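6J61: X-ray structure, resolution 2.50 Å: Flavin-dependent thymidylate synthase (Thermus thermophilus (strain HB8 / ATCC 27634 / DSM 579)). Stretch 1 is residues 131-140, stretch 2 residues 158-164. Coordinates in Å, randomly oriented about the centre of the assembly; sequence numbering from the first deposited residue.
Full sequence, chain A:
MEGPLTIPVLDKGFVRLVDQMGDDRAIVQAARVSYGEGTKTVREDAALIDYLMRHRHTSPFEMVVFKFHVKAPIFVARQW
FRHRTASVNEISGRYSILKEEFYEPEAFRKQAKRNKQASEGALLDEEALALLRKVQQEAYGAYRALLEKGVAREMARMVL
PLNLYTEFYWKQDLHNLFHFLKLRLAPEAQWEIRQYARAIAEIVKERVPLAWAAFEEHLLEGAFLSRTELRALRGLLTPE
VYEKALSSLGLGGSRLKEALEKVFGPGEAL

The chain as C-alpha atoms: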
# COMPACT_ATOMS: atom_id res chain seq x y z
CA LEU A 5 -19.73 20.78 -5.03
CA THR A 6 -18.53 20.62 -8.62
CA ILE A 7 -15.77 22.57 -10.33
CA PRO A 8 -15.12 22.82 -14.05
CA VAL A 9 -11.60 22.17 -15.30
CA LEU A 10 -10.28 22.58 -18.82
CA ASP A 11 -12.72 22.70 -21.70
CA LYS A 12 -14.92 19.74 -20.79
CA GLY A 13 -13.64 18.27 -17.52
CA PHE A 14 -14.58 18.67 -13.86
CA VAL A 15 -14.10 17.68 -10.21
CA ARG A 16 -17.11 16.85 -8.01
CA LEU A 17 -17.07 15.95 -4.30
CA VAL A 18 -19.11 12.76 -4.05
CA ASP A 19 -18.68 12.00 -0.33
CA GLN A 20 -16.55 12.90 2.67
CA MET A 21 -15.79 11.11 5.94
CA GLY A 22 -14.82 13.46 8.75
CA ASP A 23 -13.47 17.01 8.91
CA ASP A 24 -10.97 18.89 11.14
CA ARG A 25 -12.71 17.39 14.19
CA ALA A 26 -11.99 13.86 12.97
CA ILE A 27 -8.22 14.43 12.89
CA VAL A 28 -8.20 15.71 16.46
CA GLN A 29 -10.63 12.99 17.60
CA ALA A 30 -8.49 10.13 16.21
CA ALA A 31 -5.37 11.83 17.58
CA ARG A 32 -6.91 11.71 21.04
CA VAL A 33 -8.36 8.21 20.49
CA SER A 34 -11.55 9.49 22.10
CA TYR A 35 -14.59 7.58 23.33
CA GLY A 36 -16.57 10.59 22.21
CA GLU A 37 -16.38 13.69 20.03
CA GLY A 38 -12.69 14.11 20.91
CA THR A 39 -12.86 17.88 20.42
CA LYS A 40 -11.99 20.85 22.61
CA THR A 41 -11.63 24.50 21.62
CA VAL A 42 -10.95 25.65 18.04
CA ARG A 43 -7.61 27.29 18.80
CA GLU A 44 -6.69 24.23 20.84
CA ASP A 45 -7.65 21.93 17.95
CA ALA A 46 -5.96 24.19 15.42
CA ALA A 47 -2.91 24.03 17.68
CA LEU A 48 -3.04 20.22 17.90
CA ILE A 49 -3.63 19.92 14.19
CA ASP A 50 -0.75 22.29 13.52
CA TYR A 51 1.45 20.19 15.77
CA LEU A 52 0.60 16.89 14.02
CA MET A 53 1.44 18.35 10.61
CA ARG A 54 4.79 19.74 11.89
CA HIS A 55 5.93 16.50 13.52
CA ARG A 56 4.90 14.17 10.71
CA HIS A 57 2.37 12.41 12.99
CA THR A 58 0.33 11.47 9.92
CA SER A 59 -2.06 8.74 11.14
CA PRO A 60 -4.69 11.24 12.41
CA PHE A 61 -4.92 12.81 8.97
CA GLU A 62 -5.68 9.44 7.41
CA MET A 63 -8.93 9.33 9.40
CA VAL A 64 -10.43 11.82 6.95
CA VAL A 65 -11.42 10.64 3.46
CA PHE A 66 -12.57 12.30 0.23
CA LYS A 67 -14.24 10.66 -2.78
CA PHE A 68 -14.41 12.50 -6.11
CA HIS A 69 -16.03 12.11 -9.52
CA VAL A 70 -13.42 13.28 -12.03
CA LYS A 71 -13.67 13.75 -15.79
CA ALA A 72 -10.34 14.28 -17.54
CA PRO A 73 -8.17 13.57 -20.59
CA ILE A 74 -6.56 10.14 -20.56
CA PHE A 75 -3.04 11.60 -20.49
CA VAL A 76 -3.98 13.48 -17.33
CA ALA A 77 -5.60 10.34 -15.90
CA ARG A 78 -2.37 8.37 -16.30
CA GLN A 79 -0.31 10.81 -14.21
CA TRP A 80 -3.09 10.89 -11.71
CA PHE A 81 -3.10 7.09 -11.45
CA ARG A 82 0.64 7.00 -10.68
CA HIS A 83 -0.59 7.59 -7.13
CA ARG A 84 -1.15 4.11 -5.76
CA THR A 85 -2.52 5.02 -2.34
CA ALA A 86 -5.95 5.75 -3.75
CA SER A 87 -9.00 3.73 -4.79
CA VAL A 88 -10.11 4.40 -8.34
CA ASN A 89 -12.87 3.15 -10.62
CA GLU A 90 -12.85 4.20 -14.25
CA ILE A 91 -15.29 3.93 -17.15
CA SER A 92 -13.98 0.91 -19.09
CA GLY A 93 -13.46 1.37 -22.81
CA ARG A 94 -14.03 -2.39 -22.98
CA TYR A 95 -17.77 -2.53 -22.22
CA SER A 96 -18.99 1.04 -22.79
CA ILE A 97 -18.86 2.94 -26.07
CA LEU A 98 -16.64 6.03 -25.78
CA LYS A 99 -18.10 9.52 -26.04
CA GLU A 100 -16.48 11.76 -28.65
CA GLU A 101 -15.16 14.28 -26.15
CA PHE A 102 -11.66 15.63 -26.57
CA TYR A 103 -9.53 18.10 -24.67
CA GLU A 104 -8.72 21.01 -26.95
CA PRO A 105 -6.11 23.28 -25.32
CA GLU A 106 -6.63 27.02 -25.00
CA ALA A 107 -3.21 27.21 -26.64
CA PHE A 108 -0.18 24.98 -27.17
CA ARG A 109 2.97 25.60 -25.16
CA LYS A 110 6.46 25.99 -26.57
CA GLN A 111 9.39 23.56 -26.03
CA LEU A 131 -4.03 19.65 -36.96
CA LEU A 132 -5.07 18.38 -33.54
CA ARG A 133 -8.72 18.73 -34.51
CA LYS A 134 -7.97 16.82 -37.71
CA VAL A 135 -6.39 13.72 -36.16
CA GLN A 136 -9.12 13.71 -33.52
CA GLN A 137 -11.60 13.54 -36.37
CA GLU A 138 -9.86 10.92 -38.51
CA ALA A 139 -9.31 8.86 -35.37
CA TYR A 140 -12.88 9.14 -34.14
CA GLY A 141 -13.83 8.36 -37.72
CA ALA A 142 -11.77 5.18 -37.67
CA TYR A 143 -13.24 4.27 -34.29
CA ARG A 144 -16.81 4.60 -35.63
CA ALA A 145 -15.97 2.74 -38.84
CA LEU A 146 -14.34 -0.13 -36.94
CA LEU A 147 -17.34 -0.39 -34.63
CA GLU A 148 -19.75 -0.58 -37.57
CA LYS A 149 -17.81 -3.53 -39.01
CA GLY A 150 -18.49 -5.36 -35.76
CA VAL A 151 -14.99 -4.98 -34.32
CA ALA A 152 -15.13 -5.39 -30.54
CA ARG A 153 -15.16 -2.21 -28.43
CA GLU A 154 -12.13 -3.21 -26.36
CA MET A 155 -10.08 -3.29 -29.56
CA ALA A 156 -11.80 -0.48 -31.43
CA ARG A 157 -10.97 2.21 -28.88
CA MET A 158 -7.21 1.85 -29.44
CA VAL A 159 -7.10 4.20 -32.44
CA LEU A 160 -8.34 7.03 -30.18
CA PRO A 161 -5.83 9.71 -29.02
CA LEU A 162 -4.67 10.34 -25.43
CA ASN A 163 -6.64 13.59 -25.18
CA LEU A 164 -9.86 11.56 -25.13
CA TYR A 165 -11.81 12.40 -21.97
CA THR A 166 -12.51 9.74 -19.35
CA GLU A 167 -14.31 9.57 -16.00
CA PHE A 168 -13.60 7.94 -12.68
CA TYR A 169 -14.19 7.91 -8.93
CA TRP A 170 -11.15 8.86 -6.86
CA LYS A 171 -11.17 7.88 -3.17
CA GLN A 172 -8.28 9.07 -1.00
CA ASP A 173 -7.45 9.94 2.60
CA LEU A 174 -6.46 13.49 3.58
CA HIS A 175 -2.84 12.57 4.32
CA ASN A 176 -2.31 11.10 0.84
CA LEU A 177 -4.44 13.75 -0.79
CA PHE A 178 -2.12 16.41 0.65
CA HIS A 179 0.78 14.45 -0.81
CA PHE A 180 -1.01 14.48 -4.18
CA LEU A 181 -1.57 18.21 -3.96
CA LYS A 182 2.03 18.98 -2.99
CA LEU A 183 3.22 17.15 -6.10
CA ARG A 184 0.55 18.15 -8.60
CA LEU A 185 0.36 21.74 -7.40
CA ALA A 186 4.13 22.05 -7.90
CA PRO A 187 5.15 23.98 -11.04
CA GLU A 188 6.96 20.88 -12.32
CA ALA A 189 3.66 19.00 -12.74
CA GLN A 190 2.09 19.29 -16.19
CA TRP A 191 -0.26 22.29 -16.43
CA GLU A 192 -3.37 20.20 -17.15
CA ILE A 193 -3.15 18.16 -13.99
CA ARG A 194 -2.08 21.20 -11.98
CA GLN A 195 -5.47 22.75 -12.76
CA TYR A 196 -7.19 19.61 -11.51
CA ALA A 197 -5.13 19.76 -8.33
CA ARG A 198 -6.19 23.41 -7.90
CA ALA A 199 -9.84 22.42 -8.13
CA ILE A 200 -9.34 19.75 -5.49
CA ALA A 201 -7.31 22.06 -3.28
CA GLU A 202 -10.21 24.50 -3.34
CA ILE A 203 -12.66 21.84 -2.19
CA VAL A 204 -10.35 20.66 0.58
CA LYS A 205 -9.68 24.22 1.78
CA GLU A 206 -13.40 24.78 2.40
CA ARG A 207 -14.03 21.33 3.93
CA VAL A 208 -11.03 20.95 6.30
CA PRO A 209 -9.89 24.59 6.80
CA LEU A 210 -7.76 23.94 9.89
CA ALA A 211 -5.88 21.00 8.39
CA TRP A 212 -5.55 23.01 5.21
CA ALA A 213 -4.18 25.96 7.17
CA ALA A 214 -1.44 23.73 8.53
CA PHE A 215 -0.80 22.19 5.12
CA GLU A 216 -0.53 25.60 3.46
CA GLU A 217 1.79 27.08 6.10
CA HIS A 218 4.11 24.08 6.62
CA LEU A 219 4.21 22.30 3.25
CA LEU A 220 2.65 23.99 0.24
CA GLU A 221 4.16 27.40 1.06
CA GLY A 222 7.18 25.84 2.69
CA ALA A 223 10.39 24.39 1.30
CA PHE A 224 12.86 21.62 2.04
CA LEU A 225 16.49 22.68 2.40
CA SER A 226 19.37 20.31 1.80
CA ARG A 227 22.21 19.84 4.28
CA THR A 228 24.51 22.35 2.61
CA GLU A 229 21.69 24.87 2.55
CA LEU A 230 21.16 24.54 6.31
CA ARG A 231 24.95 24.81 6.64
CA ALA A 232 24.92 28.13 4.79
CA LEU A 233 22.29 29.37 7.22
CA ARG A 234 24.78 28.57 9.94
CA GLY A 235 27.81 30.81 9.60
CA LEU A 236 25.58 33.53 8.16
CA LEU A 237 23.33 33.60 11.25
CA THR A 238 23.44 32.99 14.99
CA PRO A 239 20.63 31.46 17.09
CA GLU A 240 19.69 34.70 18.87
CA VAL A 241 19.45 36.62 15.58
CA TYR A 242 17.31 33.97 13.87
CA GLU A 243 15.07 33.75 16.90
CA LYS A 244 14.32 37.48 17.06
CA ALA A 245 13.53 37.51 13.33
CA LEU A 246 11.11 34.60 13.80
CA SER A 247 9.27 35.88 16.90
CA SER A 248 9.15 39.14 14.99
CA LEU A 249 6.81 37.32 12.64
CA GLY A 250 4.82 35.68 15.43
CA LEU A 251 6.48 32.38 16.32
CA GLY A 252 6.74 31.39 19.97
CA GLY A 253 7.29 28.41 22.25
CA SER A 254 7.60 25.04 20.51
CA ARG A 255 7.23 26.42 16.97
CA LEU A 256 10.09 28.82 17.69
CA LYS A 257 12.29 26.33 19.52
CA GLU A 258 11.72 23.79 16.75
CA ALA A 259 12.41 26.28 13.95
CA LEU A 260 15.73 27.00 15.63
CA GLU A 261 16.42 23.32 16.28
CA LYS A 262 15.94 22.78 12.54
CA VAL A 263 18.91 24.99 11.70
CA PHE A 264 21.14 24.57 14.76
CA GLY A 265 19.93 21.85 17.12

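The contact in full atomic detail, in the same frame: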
# COMPACT_ATOMS: atom_id res chain seq x y z
N LEU A 131 -4.95 20.79 -36.95
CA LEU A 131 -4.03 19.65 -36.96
C LEU A 131 -4.46 18.67 -35.88
O LEU A 131 -4.64 17.49 -36.14
CB LEU A 131 -2.58 20.11 -36.68
CG LEU A 131 -1.47 19.37 -37.43
CD1 LEU A 131 -1.60 19.65 -38.91
CD2 LEU A 131 -0.09 19.82 -36.94
N LEU A 132 -4.62 19.18 -34.66
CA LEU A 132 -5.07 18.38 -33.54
C LEU A 132 -6.51 17.99 -33.81
O LEU A 132 -6.90 16.83 -33.65
CB LEU A 132 -5.00 19.18 -32.24
CG LEU A 132 -5.73 18.55 -31.04
CD1 LEU A 132 -5.11 17.20 -30.71
CD2 LEU A 132 -5.65 19.48 -29.85
N ARG A 133 -7.31 18.97 -34.22
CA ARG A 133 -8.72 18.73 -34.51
C ARG A 133 -8.87 17.68 -35.61
O ARG A 133 -9.76 16.84 -35.56
CB ARG A 133 -9.41 20.03 -34.92
CG ARG A 133 -9.62 21.00 -33.76
CD ARG A 133 -10.26 22.32 -34.21
NE ARG A 133 -10.51 23.19 -33.06
CZ ARG A 133 -10.90 24.46 -33.13
NH1 ARG A 133 -11.09 25.04 -34.31
NH2 ARG A 133 -11.09 25.15 -32.01
N LYS A 134 -7.96 17.74 -36.59
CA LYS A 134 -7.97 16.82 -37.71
C LYS A 134 -7.80 15.37 -37.26
O LYS A 134 -8.69 14.54 -37.48
CB LYS A 134 -6.85 17.20 -38.68
CG LYS A 134 -7.18 16.99 -40.15
CD LYS A 134 -7.36 15.53 -40.52
CE LYS A 134 -7.64 15.36 -42.02
NZ LYS A 134 -8.93 15.99 -42.47
N VAL A 135 -6.67 15.07 -36.63
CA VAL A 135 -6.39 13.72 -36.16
C VAL A 135 -7.47 13.22 -35.19
O VAL A 135 -7.74 12.02 -35.13
CB VAL A 135 -4.99 13.61 -35.50
CG1 VAL A 135 -4.07 14.68 -36.06
CG2 VAL A 135 -5.08 13.71 -34.00
N GLN A 136 -8.07 14.13 -34.43
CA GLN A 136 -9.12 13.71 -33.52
C GLN A 136 -10.28 13.20 -34.37
O GLN A 136 -10.92 12.20 -34.05
CB GLN A 136 -9.62 14.88 -32.67
CG GLN A 136 -8.60 15.47 -31.73
CD GLN A 136 -9.16 16.61 -30.90
OE1 GLN A 136 -8.42 17.29 -30.19
NE2 GLN A 136 -10.46 16.83 -31.00
N GLN A 137 -10.52 13.90 -35.48
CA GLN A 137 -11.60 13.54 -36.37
C GLN A 137 -11.33 12.21 -37.07
O GLN A 137 -12.12 11.26 -36.95
CB GLN A 137 -11.83 14.64 -37.41
CG GLN A 137 -13.28 14.73 -37.89
CD GLN A 137 -13.54 15.89 -38.83
OE1 GLN A 137 -13.21 15.83 -40.02
NE2 GLN A 137 -14.14 16.96 -38.31
N GLU A 138 -10.22 12.14 -37.80
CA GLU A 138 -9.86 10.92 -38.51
C GLU A 138 -9.99 9.75 -37.54
O GLU A 138 -10.72 8.79 -37.79
CB GLU A 138 -8.41 11.00 -39.02
CG GLU A 138 -8.14 12.14 -40.00
CD GLU A 138 -8.92 11.99 -41.29
OE1 GLU A 138 -9.16 13.02 -41.97
OE2 GLU A 138 -9.28 10.85 -41.64
N ALA A 139 -9.30 9.88 -36.41
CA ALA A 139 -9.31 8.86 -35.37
C ALA A 139 -10.72 8.51 -34.91
O ALA A 139 -11.06 7.33 -34.83
CB ALA A 139 -8.47 9.31 -34.19
N TYR A 140 -11.54 9.50 -34.58
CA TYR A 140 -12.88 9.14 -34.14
C TYR A 140 -13.64 8.54 -35.32
O TYR A 140 -14.59 7.78 -35.14
CB TYR A 140 -13.66 10.34 -33.59
CG TYR A 140 -14.79 9.90 -32.71
CD1 TYR A 140 -14.54 9.48 -31.41
CD2 TYR A 140 -16.10 9.82 -33.18
CE1 TYR A 140 -15.57 9.00 -30.59
CE2 TYR A 140 -17.14 9.34 -32.38
CZ TYR A 140 -16.86 8.93 -31.08
OH TYR A 140 -17.86 8.44 -30.26
N MET A 158 -8.65 1.62 -29.48
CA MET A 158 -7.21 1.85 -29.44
C MET A 158 -6.73 2.95 -30.38
O MET A 158 -5.69 3.58 -30.13
CB MET A 158 -6.43 0.56 -29.74
CG MET A 158 -6.42 0.13 -31.20
SD MET A 158 -5.39 -1.34 -31.44
CE MET A 158 -6.41 -2.55 -30.69
N VAL A 159 -7.46 3.17 -31.47
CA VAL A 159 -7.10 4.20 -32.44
C VAL A 159 -7.38 5.62 -31.93
O VAL A 159 -7.03 6.59 -32.59
CB VAL A 159 -7.86 4.02 -33.77
CG1 VAL A 159 -7.28 2.87 -34.54
CG2 VAL A 159 -9.33 3.75 -33.48
N LEU A 160 -8.02 5.72 -30.76
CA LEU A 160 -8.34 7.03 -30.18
C LEU A 160 -7.15 7.65 -29.45
O LEU A 160 -6.42 6.97 -28.71
CB LEU A 160 -9.53 6.88 -29.24
CG LEU A 160 -10.79 6.34 -29.92
CD1 LEU A 160 -11.84 6.01 -28.87
CD2 LEU A 160 -11.33 7.35 -30.94
N PRO A 161 -6.93 8.96 -29.64
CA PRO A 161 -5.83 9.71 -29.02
C PRO A 161 -5.92 9.84 -27.49
O PRO A 161 -6.98 9.64 -26.89
CB PRO A 161 -5.90 11.06 -29.73
CG PRO A 161 -7.34 11.22 -29.96
CD PRO A 161 -7.75 9.86 -30.47
N LEU A 162 -4.78 10.19 -26.88
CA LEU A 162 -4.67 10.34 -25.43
C LEU A 162 -5.44 11.51 -24.84
O LEU A 162 -5.64 11.58 -23.63
CB LEU A 162 -3.18 10.45 -25.03
CG LEU A 162 -2.31 9.22 -25.31
CD1 LEU A 162 -0.85 9.50 -25.05
CD2 LEU A 162 -2.78 8.07 -24.45
N ASN A 163 -5.88 12.44 -25.68
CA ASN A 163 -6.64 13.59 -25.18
C ASN A 163 -8.12 13.26 -25.01
O ASN A 163 -8.93 14.12 -24.64
CB ASN A 163 -6.48 14.79 -26.11
CG ASN A 163 -7.09 14.55 -27.48
OD1 ASN A 163 -7.22 13.41 -27.93
ND2 ASN A 163 -7.44 15.63 -28.15
N LEU A 164 -8.48 12.01 -25.28
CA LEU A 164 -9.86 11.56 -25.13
C LEU A 164 -10.21 11.76 -23.65
O LEU A 164 -9.38 11.52 -22.78
CB LEU A 164 -9.97 10.07 -25.47
CG LEU A 164 -11.42 9.56 -25.43
CD1 LEU A 164 -12.11 9.95 -26.73
CD2 LEU A 164 -11.47 8.05 -25.23

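A helix that packs against an irregular segment cannot rely on a repeating pattern of ridges and grooves; its longer side chains reach their neighbours through individual rotamers. The contact between residues 131-140 and 158-164 of this thymidylate synthase is a compact example. One partner is helical from Leu132 onward, the other has no regular secondary structure, and together they bury a modest 316 Å².

The backbones come closest at Ala139, whose CA lies 5.6 Å from the CA of Leu160. Ala139 directs its CA-to-CB bond toward the loop, and the methyl lies between the two backbones at this closest CA approach. The methyl serves two neighbours at once: Ala139 CB is 3.5 Å from the carbonyl oxygen Val159 O and 3.8 Å from Pro161 CD. The second is an apolar contact with the proline ring, which adopts a C-gamma endo pucker and also points its CA-to-CB bond toward the helix. No torsion is needed here, because position alone places the methyl.

Farther along the chain, conformation does more of the work. Tyr140 starts with its CA-to-CB bond pointing away from the loop, yet a t rotamer at chi1 (-159°) with chi2 of 78° brings part of its ring back, so that Tyr140 CD1 lies 3.9 Å from Leu160 CD2. The methyl meets the ring obliquely. Leu160 makes the complementary adjustment: its CA-to-CB bond runs sideways, and the common m,t leucine rotamer brings CD2 nearer the helix, where it also sits 3.9 Å from the backbone oxygen Ala139 O. One methyl group thus touches both the helix backbone and an aromatic side chain. The phenolic OH of Tyr140 is hydrogen-bonded elsewhere in the structure.

The polar part of the contact shows the same principle with a longer lever. At Gln136 the CA-to-CB bond points sideways, and its CA is 6.9 Å from that of Pro161. Chi1 near -65° (m) and an extended chi2 of -179° (t) stretch the side chain so that the amide reaches the loop. Asn163 answers from within a type I turn running from Pro161 to Leu164, a turn closed by the backbone hydrogen bond from Leu164 N to Pro161 O at 3.2 Å. Its CA-to-CB bond points toward the helix, and chi1 of 65° (p) with chi2 of -25° presents the amide nitrogen to the glutamine. Asn163 ND2 donates to Gln136 OE1 at 2.8 Å, but the N-H...acceptor angle of 120° makes this a weak hydrogen bond: the distance is short while the hydrogen points well off the line to the oxygen.

Leu132, one helical turn before Gln136, flanks this pair. Its t,p rotamer swings a sideways-starting side chain nearer the turn and leaves Leu132 CD1 3.8 Å from Asn163 ND2. The asparagine amide therefore meets both a polar and an apolar neighbour from the same helix.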